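Local coordinates for novel immune-type receptor 11 (Ictalurus punctatus, PDB 2QTE), which probably acts as a cell-surface immune receptor of bony fish that mediates allogeneic recognition through an immunoglobulin V-type extracellular domain, at residues M69-D73 with Q74-L78. The protein carries 1 engineered substitution. Residues are numbered along the deposited sequence; the frame is centred on the assembly and turned at random.
Sequences MTVND and QKFDL
M69 reaches across the hairpin and lays its terminal methyl over one face of the F76 ring. Its CB and CG pass the D77 carbonyl oxygen, and CG also meets L78 CD1 at 4.0 Å. SD stands over the same ring face near CE1 and CZ, a Met-aromatic contact. The chain then bends (chi3 72°), which carries CE over the middle of the ring, 3.6 Å from its centroid, in a CH-pi contact almost exactly along the ring normal; CE also lies 3.4 Å from F76 O. V71 lies alongside F76, pointing the same way, and its CG2 touches F76 CD1 at 3.7 Å. This apolar face, M69, V71, F76 and L78, turns to the opposing sheet, where W34 packs on it with its ring nearly parallel to that of F76. T70 and D77 face the other way and form the antiparallel hydrogen-bonded pair, T70 N to D77 O and D77 N to T70 O each 2.9 Å. D77 OD1 is held by the backbone N of C21, just beyond strand 17-19. Nearer the turn, N72 N binds K75 O. The N72 side chain, its CG set between backbone N and carbonyl carbon (chi1 59°), folds back so that OD1 takes Q74 N at 2.7 Å, in the plane of the amide carbonyl, and K75 N in a weaker, more bent bond. An alanine here would probably deprive both backbone N-H groups of this acceptor and leave the turn freer to shift. The K75 chain runs extended past N72 ND2, its CD reaching T70 CG2. The hairpin thus joins strands 67-71 and 76-80 of the V-type sandwich with its chemistry divided: dispersion and sulfur-aromatic packing fix the largely buried face, while N72 OD1, together with the backbone bond from N72 N to K75 O, fastens the more exposed turn.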
ATOM      1  N   MET A  69      10.764  -1.574 -17.167  1.00 13.15           N
ATOM      2  CA  MET A  69      10.025  -0.332 -17.047  1.00 14.71           C
ATOM      3  C   MET A  69      10.389   0.583 -18.186  1.00 16.57           C
ATOM      4  O   MET A  69      11.441   0.445 -18.805  1.00 16.05           O
ATOM      5  CB  MET A  69      10.374   0.376 -15.733  1.00 13.34           C
ATOM      6  CG  MET A  69       9.896  -0.307 -14.478  1.00 15.06           C
ATOM      7  SD  MET A  69       9.788   0.751 -13.023  1.00 17.13           S
ATOM      8  CE  MET A  69       8.371   1.679 -13.544  1.00 11.60           C
ATOM      9  N   THR A  70       9.476   1.502 -18.467  1.00 19.96           N
ATOM     10  CA  THR A  70       9.732   2.642 -19.310  1.00 20.77           C
ATOM     11  C   THR A  70       9.799   3.849 -18.391  1.00 22.25           C
ATOM     12  O   THR A  70       8.786   4.236 -17.773  1.00 18.86           O
ATOM     13  CB  THR A  70       8.611   2.724 -20.324  1.00 21.30           C
ATOM     14  OG1 THR A  70       8.647   1.520 -21.114  1.00 22.74           O
ATOM     15  CG2 THR A  70       8.764   3.959 -21.261  1.00 25.63           C
ATOM     16  N   VAL A  71      10.995   4.416 -18.234  1.00 17.02           N
ATOM     17  CA  VAL A  71      11.163   5.566 -17.354  1.00 21.42           C
ATOM     18  C   VAL A  71      11.700   6.739 -18.169  1.00 27.57           C
ATOM     19  O   VAL A  71      12.758   6.625 -18.795  1.00 29.13           O
ATOM     20  CB  VAL A  71      12.100   5.247 -16.176  1.00 23.43           C
ATOM     21  CG1 VAL A  71      12.333   6.478 -15.276  1.00 24.09           C
ATOM     22  CG2 VAL A  71      11.546   3.996 -15.372  1.00 15.94           C
ATOM     23  N   ASN A  72      10.955   7.845 -18.175  1.00 26.14           N
ATOM     24  CA  ASN A  72      11.405   9.090 -18.779  1.00 32.70           C
ATOM     25  C   ASN A  72      10.851  10.334 -18.027  1.00 36.75           C
ATOM     26  O   ASN A  72      10.479  10.231 -16.867  1.00 37.18           O
ATOM     27  CB  ASN A  72      11.116   9.124 -20.288  1.00 28.55           C
ATOM     28  CG  ASN A  72       9.639   8.973 -20.645  1.00 32.41           C
ATOM     29  OD1 ASN A  72       8.756   9.615 -20.063  1.00 36.31           O
ATOM     30  ND2 ASN A  72       9.370   8.142 -21.643  1.00 32.35           N
ATOM     31  N   ASP A  73      10.831  11.495 -18.672  1.00 42.59           N
ATOM     32  CA  ASP A  73      10.291  12.717 -18.052  1.00 46.93           C
ATOM     33  C   ASP A  73       8.788  12.629 -17.790  1.00 44.61           C
ATOM     34  O   ASP A  73       8.220  13.413 -17.010  1.00 36.44           O
ATOM     35  CB  ASP A  73      10.574  13.936 -18.949  1.00 53.77           C
ATOM     36  CG  ASP A  73      11.944  14.574 -18.684  1.00 62.86           C
ATOM     37  OD1 ASP A  73      12.480  15.192 -19.647  1.00 64.72           O
ATOM     38  OD2 ASP A  73      12.492  14.468 -17.542  1.00 63.67           O
ATOM     39  N   GLN A  74       8.137  11.686 -18.467  1.00 41.26           N
ATOM     40  CA  GLN A  74       6.695  11.634 -18.435  1.00 43.42           C
ATOM     41  C   GLN A  74       6.171  10.328 -17.865  1.00 40.09           C
ATOM     42  O   GLN A  74       5.028  10.286 -17.403  1.00 43.39           O
ATOM     43  CB  GLN A  74       6.103  11.920 -19.819  1.00 45.36           C
ATOM     44  CG  GLN A  74       6.397  13.373 -20.343  1.00 56.09           C
ATOM     45  CD  GLN A  74       7.681  13.469 -21.185  1.00 59.09           C
ATOM     46  OE1 GLN A  74       8.792  13.643 -20.661  1.00 56.97           O
ATOM     47  NE2 GLN A  74       7.523  13.348 -22.501  1.00 58.25           N
ATOM     48  N   LYS A  75       7.003   9.285 -17.855  1.00 31.87           N
ATOM     49  CA  LYS A  75       6.510   7.926 -17.620  1.00 27.78           C
ATOM     50  C   LYS A  75       7.261   7.192 -16.546  1.00 22.90           C
ATOM     51  O   LYS A  75       8.475   7.316 -16.423  1.00 20.97           O
ATOM     52  CB  LYS A  75       6.619   7.098 -18.907  1.00 34.04           C
ATOM     53  CG  LYS A  75       5.728   7.557 -20.033  1.00 36.29           C
ATOM     54  CD  LYS A  75       5.894   6.680 -21.255  1.00 43.05           C
ATOM     55  CE  LYS A  75       5.064   7.207 -22.394  1.00 43.07           C
ATOM     56  NZ  LYS A  75       4.713   6.132 -23.367  1.00 43.96           N
ATOM     57  N   PHE A  76       6.548   6.390 -15.775  1.00 19.29           N
ATOM     58  CA  PHE A  76       7.210   5.481 -14.889  1.00 17.21           C
ATOM     59  C   PHE A  76       6.405   4.195 -15.009  1.00 16.20           C
ATOM     60  O   PHE A  76       5.756   3.747 -14.045  1.00 16.52           O
ATOM     61  CB  PHE A  76       7.200   6.089 -13.494  1.00 15.05           C
ATOM     62  CG  PHE A  76       7.997   5.330 -12.477  1.00 16.95           C
ATOM     63  CD1 PHE A  76       9.379   5.202 -12.599  1.00 19.31           C
ATOM     64  CD2 PHE A  76       7.375   4.768 -11.366  1.00 13.79           C
ATOM     65  CE1 PHE A  76      10.117   4.506 -11.671  1.00 16.73           C
ATOM     66  CE2 PHE A  76       8.127   4.064 -10.431  1.00 14.26           C
ATOM     67  CZ  PHE A  76       9.490   3.933 -10.573  1.00 16.98           C
ATOM     68  N   ASP A  77       6.392   3.633 -16.212  1.00 14.29           N
ATOM     69  CA  ASP A  77       5.448   2.525 -16.505  1.00 14.90           C
ATOM     70  C   ASP A  77       6.105   1.164 -16.364  1.00 13.64           C
ATOM     71  O   ASP A  77       7.221   0.977 -16.793  1.00 14.49           O
ATOM     72  CB  ASP A  77       4.871   2.648 -17.897  1.00 17.91           C
ATOM     73  CG  ASP A  77       4.268   4.026 -18.178  1.00 25.02           C
ATOM     74  OD1 ASP A  77       3.951   4.773 -17.215  1.00 27.17           O
ATOM     75  OD2 ASP A  77       4.067   4.327 -19.365  1.00 23.46           O
ATOM     76  N   LEU A  78       5.358   0.204 -15.823  1.00 13.91           N
ATOM     77  CA  LEU A  78       5.869  -1.122 -15.567  1.00 15.11           C
ATOM     78  C   LEU A  78       5.409  -2.062 -16.720  1.00 16.05           C
ATOM     79  O   LEU A  78       4.240  -2.086 -17.030  1.00 19.47           O
ATOM     80  CB  LEU A  78       5.299  -1.547 -14.206  1.00 16.69           C
ATOM     81  CG  LEU A  78       5.670  -2.875 -13.549  1.00 26.99           C
ATOM     82  CD1 LEU A  78       7.162  -2.995 -13.339  1.00 21.69           C
ATOM     83  CD2 LEU A  78       4.904  -2.955 -12.221  1.00 23.02           C
TER